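PDB 6MEL: succinate--CoA ligase subunit alpha from Campylobacter jejuni, which belongs to the succinate--CoA ligase alpha-subunit family, joining a Rossmann-type CoA-binding domain to a second alpha/beta domain of the CoA-ligase family. Local coordinates for residues L135-G140 against L157-A162; A203-G208 against A278-E283; K220-N225 against E264-Y269. All coordinates share one frame; numbering follows the deposited sequence.

Contact 1. Residues L135-G140 against L157-A162; sequences LGIMPG and LTYEAA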
loop_
_atom_site.group_PDB
_atom_site.type_symbol
_atom_site.label_atom_id
_atom_site.label_comp_id
_atom_site.label_asym_id
_atom_site.label_seq_id
_atom_site.Cartn_x
_atom_site.Cartn_y
_atom_site.Cartn_z
ATOM N N LEU A 135 -6.962 -21.613 -6.184
ATOM C CA LEU A 135 -5.518 -21.339 -6.343
ATOM C C LEU A 135 -5.192 -20.178 -5.418
ATOM O O LEU A 135 -5.440 -19.006 -5.760
ATOM C CB LEU A 135 -5.195 -20.954 -7.783
ATOM C CG LEU A 135 -5.211 -22.040 -8.863
ATOM C CD1 LEU A 135 -6.631 -22.458 -9.204
ATOM C CD2 LEU A 135 -4.558 -21.508 -10.112
ATOM N N GLY A 136 -4.720 -20.514 -4.219
ATOM C CA GLY A 136 -4.491 -19.508 -3.217
ATOM C C GLY A 136 -4.898 -19.976 -1.840
ATOM O O GLY A 136 -4.848 -21.186 -1.557
ATOM N N ILE A 137 -5.233 -18.999 -1.003
ATOM C CA ILE A 137 -5.286 -19.152 0.440
ATOM C C ILE A 137 -6.720 -18.939 0.947
ATOM O O ILE A 137 -6.954 -18.812 2.159
ATOM C CB ILE A 137 -4.319 -18.176 1.133
ATOM C CG1 ILE A 137 -4.736 -16.720 0.904
ATOM C CG2 ILE A 137 -2.866 -18.442 0.732
ATOM C CD1 ILE A 137 -3.931 -15.703 1.740
ATOM N N MET A 138 -7.702 -18.884 0.039
ATOM C CA MET A 138 -9.071 -18.635 0.504
ATOM C C MET A 138 -9.676 -19.905 1.118
ATOM O O MET A 138 -9.370 -21.016 0.686
ATOM C CB MET A 138 -9.960 -18.114 -0.626
ATOM C CG MET A 138 -10.182 -19.103 -1.743
ATOM S SD MET A 138 -8.697 -19.387 -2.769
ATOM C CE MET A 138 -8.649 -17.786 -3.580
ATOM N N PRO A 139 -10.594 -19.751 2.111
ATOM C CA PRO A 139 -11.341 -20.869 2.700
ATOM C C PRO A 139 -12.393 -21.415 1.721
ATOM O O PRO A 139 -13.421 -20.766 1.442
ATOM C CB PRO A 139 -11.998 -20.264 3.937
ATOM C CG PRO A 139 -12.187 -18.775 3.567
ATOM C CD PRO A 139 -10.961 -18.455 2.723
ATOM N N GLY A 140 -12.108 -22.605 1.187
ATOM C CA GLY A 140 -12.918 -23.190 0.111
ATOM C C GLY A 140 -14.399 -23.309 0.452
ATOM O O GLY A 140 -15.278 -23.058 -0.391
ATOM N N LEU A 157 -12.272 -9.493 3.510
ATOM C CA LEU A 157 -13.505 -8.795 3.143
ATOM C C LEU A 157 -14.208 -9.511 1.970
ATOM O O LEU A 157 -15.407 -9.503 1.855
ATOM C CB LEU A 157 -13.183 -7.341 2.810
ATOM C CG LEU A 157 -14.338 -6.470 2.332
ATOM C CD1 LEU A 157 -15.463 -6.385 3.359
ATOM C CD2 LEU A 157 -13.822 -5.088 2.017
ATOM N N THR A 158 -13.447 -10.148 1.099
ATOM C CA THR A 158 -13.993 -10.959 0.033
ATOM C C THR A 158 -14.802 -12.146 0.594
ATOM O O THR A 158 -15.856 -12.512 0.071
ATOM C CB THR A 158 -12.868 -11.485 -0.870
ATOM O OG1 THR A 158 -11.987 -10.448 -1.313
ATOM C CG2 THR A 158 -13.429 -12.227 -2.054
ATOM N N TYR A 159 -14.302 -12.752 1.673
ATOM C CA TYR A 159 -14.941 -13.926 2.275
ATOM C C TYR A 159 -16.227 -13.456 2.952
ATOM O O TYR A 159 -17.252 -14.127 2.887
ATOM C CB TYR A 159 -13.996 -14.645 3.264
ATOM C CG TYR A 159 -12.571 -14.860 2.786
ATOM C CD1 TYR A 159 -12.248 -14.927 1.439
ATOM C CD2 TYR A 159 -11.525 -14.937 3.687
ATOM C CE1 TYR A 159 -10.931 -15.063 1.007
ATOM C CE2 TYR A 159 -10.206 -15.078 3.276
ATOM C CZ TYR A 159 -9.896 -15.113 1.929
ATOM O OH TYR A 159 -8.591 -15.262 1.530
ATOM N N GLU A 160 -16.140 -12.307 3.635
ATOM C CA GLU A 160 -17.298 -11.677 4.265
ATOM C C GLU A 160 -18.385 -11.459 3.197
ATOM O O GLU A 160 -19.558 -11.761 3.436
ATOM C CB GLU A 160 -16.903 -10.363 4.938
ATOM C CG GLU A 160 -18.051 -9.533 5.469
ATOM C CD GLU A 160 -18.920 -10.195 6.524
ATOM O OE1 GLU A 160 -18.369 -10.975 7.326
ATOM O OE2 GLU A 160 -20.169 -9.959 6.520
ATOM N N ALA A 161 -18.017 -10.904 2.035
ATOM C CA ALA A 161 -19.001 -10.631 0.955
ATOM C C ALA A 161 -19.576 -11.951 0.426
ATOM O O ALA A 161 -20.808 -12.102 0.302
ATOM C CB ALA A 161 -18.374 -9.817 -0.143
ATOM N N ALA A 162 -18.688 -12.921 0.171
ATOM C CA ALA A 162 -19.107 -14.202 -0.359
ATOM C C ALA A 162 -20.109 -14.844 0.602
ATOM O O ALA A 162 -21.148 -15.360 0.203
ATOM C CB ALA A 162 -17.919 -15.099 -0.611
#

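Contact 2. Residues A203-G208 against A278-E283; sequences AIVMIG and ALIGEE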
loop_
_atom_site.group_PDB
_atom_site.type_symbol
_atom_site.label_atom_id
_atom_site.label_comp_id
_atom_site.label_asym_id
_atom_site.label_seq_id
_atom_site.Cartn_x
_atom_site.Cartn_y
_atom_site.Cartn_z
ATOM N N ALA A 203 -24.639 -11.743 -12.022
ATOM C CA ALA A 203 -24.386 -10.473 -11.365
ATOM C C ALA A 203 -22.953 -10.494 -10.852
ATOM O O ALA A 203 -22.404 -11.559 -10.640
ATOM C CB ALA A 203 -25.370 -10.284 -10.246
ATOM N N ILE A 204 -22.360 -9.316 -10.708
ATOM C CA ILE A 204 -20.998 -9.211 -10.231
ATOM C C ILE A 204 -20.933 -8.260 -9.040
ATOM O O ILE A 204 -21.507 -7.154 -9.094
ATOM C CB ILE A 204 -20.058 -8.732 -11.346
ATOM C CG1 ILE A 204 -20.142 -9.617 -12.591
ATOM C CG2 ILE A 204 -18.644 -8.692 -10.821
ATOM C CD1 ILE A 204 -20.860 -8.984 -13.722
ATOM N N VAL A 205 -20.230 -8.693 -7.997
ATOM C CA VAL A 205 -19.839 -7.831 -6.879
ATOM C C VAL A 205 -18.386 -7.393 -7.105
ATOM O O VAL A 205 -17.498 -8.238 -7.225
ATOM C CB VAL A 205 -19.992 -8.565 -5.544
ATOM C CG1 VAL A 205 -19.497 -7.719 -4.368
ATOM C CG2 VAL A 205 -21.433 -9.020 -5.312
ATOM N N MET A 206 -18.142 -6.083 -7.088
ATOM C CA MET A 206 -16.809 -5.529 -7.128
ATOM C C MET A 206 -16.523 -4.871 -5.773
ATOM O O MET A 206 -17.331 -4.101 -5.246
ATOM C CB MET A 206 -16.581 -4.567 -8.314
ATOM C CG MET A 206 -17.477 -3.361 -8.332
ATOM S SD MET A 206 -17.101 -2.298 -9.748
ATOM C CE MET A 206 -15.681 -1.377 -9.175
ATOM N N ILE A 207 -15.390 -5.260 -5.180
ATOM C CA ILE A 207 -14.939 -4.749 -3.879
ATOM C C ILE A 207 -13.634 -3.992 -4.121
ATOM O O ILE A 207 -12.670 -4.584 -4.605
ATOM C CB ILE A 207 -14.704 -5.854 -2.833
ATOM C CG1 ILE A 207 -15.857 -6.855 -2.716
ATOM C CG2 ILE A 207 -14.371 -5.226 -1.491
ATOM C CD1 ILE A 207 -17.080 -6.287 -2.048
ATOM N N GLY A 208 -13.635 -2.693 -3.790
ATOM C CA GLY A 208 -12.480 -1.877 -3.989
ATOM C C GLY A 208 -12.045 -1.245 -2.702
ATOM O O GLY A 208 -12.589 -1.568 -1.632
ATOM N N ALA A 278 -22.025 -4.451 5.476
ATOM C CA ALA A 278 -22.874 -5.532 5.979
ATOM C C ALA A 278 -23.963 -5.889 4.982
ATOM O O ALA A 278 -24.524 -6.945 5.137
ATOM C CB ALA A 278 -23.514 -5.158 7.292
ATOM N N LEU A 279 -24.221 -5.021 3.989
ATOM C CA LEU A 279 -25.429 -5.112 3.150
ATOM C C LEU A 279 -25.139 -5.488 1.682
ATOM O O LEU A 279 -25.987 -5.276 0.804
ATOM C CB LEU A 279 -26.141 -3.767 3.255
ATOM C CG LEU A 279 -26.491 -3.310 4.670
ATOM C CD1 LEU A 279 -27.391 -2.069 4.609
ATOM C CD2 LEU A 279 -27.193 -4.405 5.470
ATOM N N ILE A 280 -23.980 -6.113 1.410
ATOM C CA ILE A 280 -23.639 -6.555 0.068
ATOM C C ILE A 280 -24.573 -7.696 -0.372
ATOM O O ILE A 280 -25.056 -7.696 -1.523
ATOM C CB ILE A 280 -22.153 -6.954 -0.018
ATOM C CG1 ILE A 280 -21.243 -5.753 0.272
ATOM C CG2 ILE A 280 -21.807 -7.582 -1.363
ATOM C CD1 ILE A 280 -19.785 -6.148 0.531
ATOM N N GLY A 281 -24.749 -8.703 0.492
ATOM C CA GLY A 281 -25.692 -9.792 0.227
ATOM C C GLY A 281 -27.104 -9.261 -0.048
ATOM O O GLY A 281 -27.760 -9.660 -0.988
ATOM N N GLU A 282 -27.554 -8.324 0.780
ATOM C CA GLU A 282 -28.875 -7.768 0.626
ATOM C C GLU A 282 -29.011 -7.092 -0.739
ATOM O O GLU A 282 -30.089 -7.151 -1.335
ATOM C CB GLU A 282 -29.191 -6.774 1.730
ATOM C CG GLU A 282 -29.498 -7.437 3.063
ATOM C CD GLU A 282 -30.082 -6.449 4.077
ATOM O OE1 GLU A 282 -30.527 -5.367 3.648
ATOM O OE2 GLU A 282 -30.018 -6.722 5.287
ATOM N N GLU A 283 -27.938 -6.445 -1.230
ATOM C CA GLU A 283 -28.035 -5.754 -2.510
ATOM C C GLU A 283 -28.249 -6.774 -3.626
ATOM O O GLU A 283 -29.052 -6.562 -4.548
ATOM C CB GLU A 283 -26.810 -4.887 -2.801
ATOM C CG GLU A 283 -27.034 -3.869 -3.884
ATOM C CD GLU A 283 -27.980 -2.732 -3.514
ATOM O OE1 GLU A 283 -28.393 -2.658 -2.352
ATOM O OE2 GLU A 283 -28.330 -1.973 -4.407
#

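Contact 3. Residues K220-N225 against E264-Y269; sequences KFIKEN and EALKSY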
loop_
_atom_site.group_PDB
_atom_site.type_symbol
_atom_site.label_atom_id
_atom_site.label_comp_id
_atom_site.label_asym_id
_atom_site.label_seq_id
_atom_site.Cartn_x
_atom_site.Cartn_y
_atom_site.Cartn_z
ATOM N N LYS A 220 -17.440 4.108 -16.035
ATOM C CA LYS A 220 -17.831 4.410 -17.390
ATOM C C LYS A 220 -17.766 3.148 -18.246
ATOM O O LYS A 220 -18.651 2.884 -19.044
ATOM C CB LYS A 220 -16.889 5.448 -17.979
ATOM C CG LYS A 220 -17.310 5.922 -19.357
ATOM C CD LYS A 220 -16.189 6.614 -20.040
ATOM C CE LYS A 220 -16.592 7.995 -20.489
ATOM N NZ LYS A 220 -15.761 8.358 -21.657
ATOM N N PHE A 221 -16.700 2.370 -18.049
ATOM C CA PHE A 221 -16.536 1.138 -18.734
ATOM C C PHE A 221 -17.766 0.240 -18.523
ATOM O O PHE A 221 -18.208 -0.405 -19.467
ATOM C CB PHE A 221 -15.246 0.455 -18.301
ATOM C CG PHE A 221 -15.067 -0.912 -18.892
ATOM C CD1 PHE A 221 -14.434 -1.067 -20.119
ATOM C CD2 PHE A 221 -15.588 -2.031 -18.262
ATOM C CE1 PHE A 221 -14.304 -2.332 -20.682
ATOM C CE2 PHE A 221 -15.457 -3.293 -18.827
ATOM C CZ PHE A 221 -14.806 -3.437 -20.028
ATOM N N ILE A 222 -18.250 0.116 -17.282
ATOM C CA ILE A 222 -19.433 -0.706 -16.975
ATOM C C ILE A 222 -20.646 -0.198 -17.790
ATOM O O ILE A 222 -21.329 -0.964 -18.490
ATOM C CB ILE A 222 -19.691 -0.753 -15.456
ATOM C CG1 ILE A 222 -18.671 -1.664 -14.764
ATOM C CG2 ILE A 222 -21.114 -1.209 -15.148
ATOM C CD1 ILE A 222 -18.458 -1.331 -13.314
ATOM N N LYS A 223 -20.901 1.107 -17.715
ATOM C CA LYS A 223 -22.020 1.696 -18.424
ATOM C C LYS A 223 -21.981 1.310 -19.906
ATOM O O LYS A 223 -22.963 0.924 -20.445
ATOM C CB LYS A 223 -21.972 3.219 -18.291
ATOM C CG LYS A 223 -23.129 3.950 -18.969
ATOM C CD LYS A 223 -24.446 3.616 -18.330
ATOM C CE LYS A 223 -25.522 4.590 -18.759
ATOM N NZ LYS A 223 -26.841 3.923 -18.805
ATOM N N GLU A 224 -20.807 1.402 -20.527
ATOM C CA GLU A 224 -20.646 1.213 -21.941
ATOM C C GLU A 224 -20.550 -0.267 -22.330
ATOM O O GLU A 224 -20.818 -0.582 -23.462
ATOM C CB GLU A 224 -19.440 2.007 -22.446
ATOM C CG GLU A 224 -19.779 3.479 -22.632
ATOM C CD GLU A 224 -18.613 4.451 -22.770
ATOM O OE1 GLU A 224 -17.483 3.995 -23.015
ATOM O OE2 GLU A 224 -18.842 5.675 -22.624
ATOM N N ASN A 225 -20.163 -1.181 -21.434
ATOM C CA ASN A 225 -19.808 -2.522 -21.928
ATOM C C ASN A 225 -20.474 -3.664 -21.161
ATOM O O ASN A 225 -20.444 -4.772 -21.638
ATOM C CB ASN A 225 -18.299 -2.752 -21.901
ATOM C CG ASN A 225 -17.574 -1.774 -22.788
ATOM O OD1 ASN A 225 -17.461 -2.004 -23.977
ATOM N ND2 ASN A 225 -17.138 -0.658 -22.241
ATOM N N GLU A 264 -19.069 7.817 -5.888
ATOM C CA GLU A 264 -19.842 8.832 -6.640
ATOM C C GLU A 264 -19.768 8.542 -8.143
ATOM O O GLU A 264 -20.774 8.620 -8.826
ATOM C CB GLU A 264 -19.268 10.194 -6.280
ATOM C CG GLU A 264 -20.058 11.395 -6.747
ATOM C CD GLU A 264 -19.458 12.670 -6.159
ATOM O OE1 GLU A 264 -18.823 12.584 -5.041
ATOM O OE2 GLU A 264 -19.611 13.743 -6.798
ATOM N N ALA A 265 -18.579 8.187 -8.655
ATOM C CA ALA A 265 -18.438 7.874 -10.076
ATOM C C ALA A 265 -19.265 6.623 -10.397
ATOM O O ALA A 265 -19.982 6.576 -11.379
ATOM C CB ALA A 265 -16.991 7.659 -10.447
ATOM N N LEU A 266 -19.123 5.590 -9.576
ATOM C CA LEU A 266 -19.839 4.330 -9.817
ATOM C C LEU A 266 -21.365 4.559 -9.773
ATOM O O LEU A 266 -22.108 4.081 -10.618
ATOM C CB LEU A 266 -19.383 3.318 -8.761
ATOM C CG LEU A 266 -17.989 2.751 -8.995
ATOM C CD1 LEU A 266 -17.498 2.039 -7.751
ATOM C CD2 LEU A 266 -17.989 1.814 -10.192
ATOM N N LYS A 267 -21.815 5.315 -8.781
ATOM C CA LYS A 267 -23.243 5.609 -8.612
ATOM C C LYS A 267 -23.802 6.345 -9.855
ATOM O O LYS A 267 -24.831 5.951 -10.400
ATOM C CB LYS A 267 -23.459 6.441 -7.355
ATOM C CG LYS A 267 -24.917 6.744 -7.061
ATOM C CD LYS A 267 -25.140 7.477 -5.748
ATOM C CE LYS A 267 -26.550 7.266 -5.231
ATOM N NZ LYS A 267 -26.644 5.975 -4.502
ATOM N N SER A 268 -23.069 7.334 -10.360
ATOM C CA SER A 268 -23.540 8.169 -11.458
ATOM C C SER A 268 -23.576 7.366 -12.766
ATOM O O SER A 268 -24.271 7.737 -13.674
ATOM C CB SER A 268 -22.687 9.397 -11.601
ATOM O OG SER A 268 -21.463 9.040 -12.239
ATOM N N TYR A 269 -22.843 6.251 -12.871
ATOM C CA TYR A 269 -22.891 5.428 -14.081
ATOM C C TYR A 269 -23.825 4.235 -13.909
ATOM O O TYR A 269 -23.796 3.334 -14.761
ATOM C CB TYR A 269 -21.486 5.001 -14.492
ATOM C CG TYR A 269 -20.778 6.054 -15.300
ATOM C CD1 TYR A 269 -19.724 6.791 -14.786
ATOM C CD2 TYR A 269 -21.228 6.355 -16.574
ATOM C CE1 TYR A 269 -19.093 7.762 -15.548
ATOM C CE2 TYR A 269 -20.605 7.309 -17.359
ATOM C CZ TYR A 269 -19.546 8.024 -16.838
ATOM O OH TYR A 269 -18.959 8.949 -17.645
#

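Contact 1. Residues L135-G140 against L157-A162
The backbones come closest at Met138 and Tyr159, whose CA atoms lie 7.7 Å apart; the turn leaving strand 133-136 here faces helix 156-167. The Tyr159 side chain spans the distance from helix to turn and carries 81 of the 151 Å² buried, its CG set opposite the carbonyl carbon (chi1 -45°). Pro139 covers one face: CD stands 3.5 Å from the centroid of the Tyr159 ring and 11° off its normal, a CH-pi contact placed over the ring centre, while CG leans towards the CD2 side. Met138 comes in obliquely, its CB 3.6 Å from CE1 of Tyr159; bends at chi2 and chi3 then lead its thioether away from the helix. The phenol oxygen also ends against the Met138 backbone, OH being 3.6 Å from CA of Met138. Ile137 touches marginally, its side chain crossing that of Tyr159 at about a right angle with CG1 near OH. A bound citric acid lies about 4 Å from the Tyr159 side chain. Strand 133-136, outermost in its sheet within this chain, is tied to strand 126-129 through Leu135 and Ile127, Pro125 packs on both Ile137 and Tyr159, and another protein's chain adds an aromatic side chain against Tyr159.

Contact 2. Residues A203-G208 against A278-E283
Between Ile280 and its two partners, Val205 and Ile207, no flat group takes part: neither a ring nor an amide or carboxylate supplies a face or an edge, and the carboxylates of Glu282 and Glu283 keep clear of the strand. What meets is branched aliphatic carbon. Val205 and Ile280 are nearest along the backbones, with CA atoms 8.0 Å apart, a spacing bridged by two side chains that both point across and cross at a slant. On Val205, CG1 is the branch that touches: it lies opposite the backbone N (chi1 176°) and stands 3.8 Å from CG2 of Ile280. The other arm of Ile280, extended through chi2 (166°), carries its CD1 to 3.7 Å from CD1 of Ile207. This second meeting holds for one of two modelled conformers of Ile207, so it is less certain than the first. Ile280 thus straddles two residues of the strand, one methyl to each, and supplies 55 of the 105 Å² buried.

Ile280 also touches Phe233 on the next strand and Ala161 and Gln164 on helix 156-167. Leu279 occupies the N-cap position, its O accepting from Glu283 N at 3.1 Å, and Gly281 N in the first turn donates to the side chain of Gln164. Glu283 forms a salt bridge with Lys286, and Glu282 with a basic side chain of another protein's chain. The join itself consists of two methyl contacts without polar links, and all three residues that make it are buried and apolar; its cohesion probably comes from dispersion and the burial of hydrocarbon.

Contact 3. Residues K220-N225 against E264-Y269
Lys223 and Tyr269 have the closest CA atoms, 5.8 Å apart, where helix 214-225 passes the C-terminal end of helix 259-268 and Tyr269 is the first residue to leave helical geometry. The Tyr269 ring is laid against the first helix rather than pushed into it: CA of Lys220 sits 3.8 Å from the ring centroid and only 1° off the normal, a CH-pi contact over the centre of one face. With CG opposite the backbone N (chi1 -174°), the Lys220 chain then runs alongside the ring in the same direction, bringing CE to 3.8 Å from OH of Tyr269. The Lys223 side chain crosses that of Tyr269 at about a right angle, with CB approaching the ring obliquely, 3.7 Å from CD2 of Tyr269; its CD rests 3.6 Å from O of that tyrosine. Lys220 thus gives backbone and methylene groups, Lys223 methylene groups, and their exposed ends lead away; Tyr269 provides 111 of the 254 Å² buried. Deeper in, Ile222 CD1 and Leu266 CD2 touch loosely at 4.5 Å. Beneath them Ile271 packs on both residues, Ile222 also meets Leu192 of helix 188-197, Leu266 reaches Val273 of strand 272-273, and Ala219 lies against both Leu266 and Tyr269.

How the contacts relate
Following the chain, contact 1 closes first, returning helix 156-167 to the turn after edge strand 133-136. Contact 2 then opens at strand 203-209 and closes a much longer loop at helix 280-288; contact 3 is nested inside it, joining the two helices that cross over between parallel strands 203-209, 230-235 and 272-273. Contacts 1 and 2 touch on one face of the sheet, where Leu157 CD2 is 3.6 Å from Ile207 CG2. Contact 3 belongs to the other face, reached through Met206, whose SD is 3.9 Å from Ile222 CD1. Contacts 1 and 3 do not meet, their nearest atoms being about 13 Å apart. Together they span a three-layer alpha/beta/alpha arrangement.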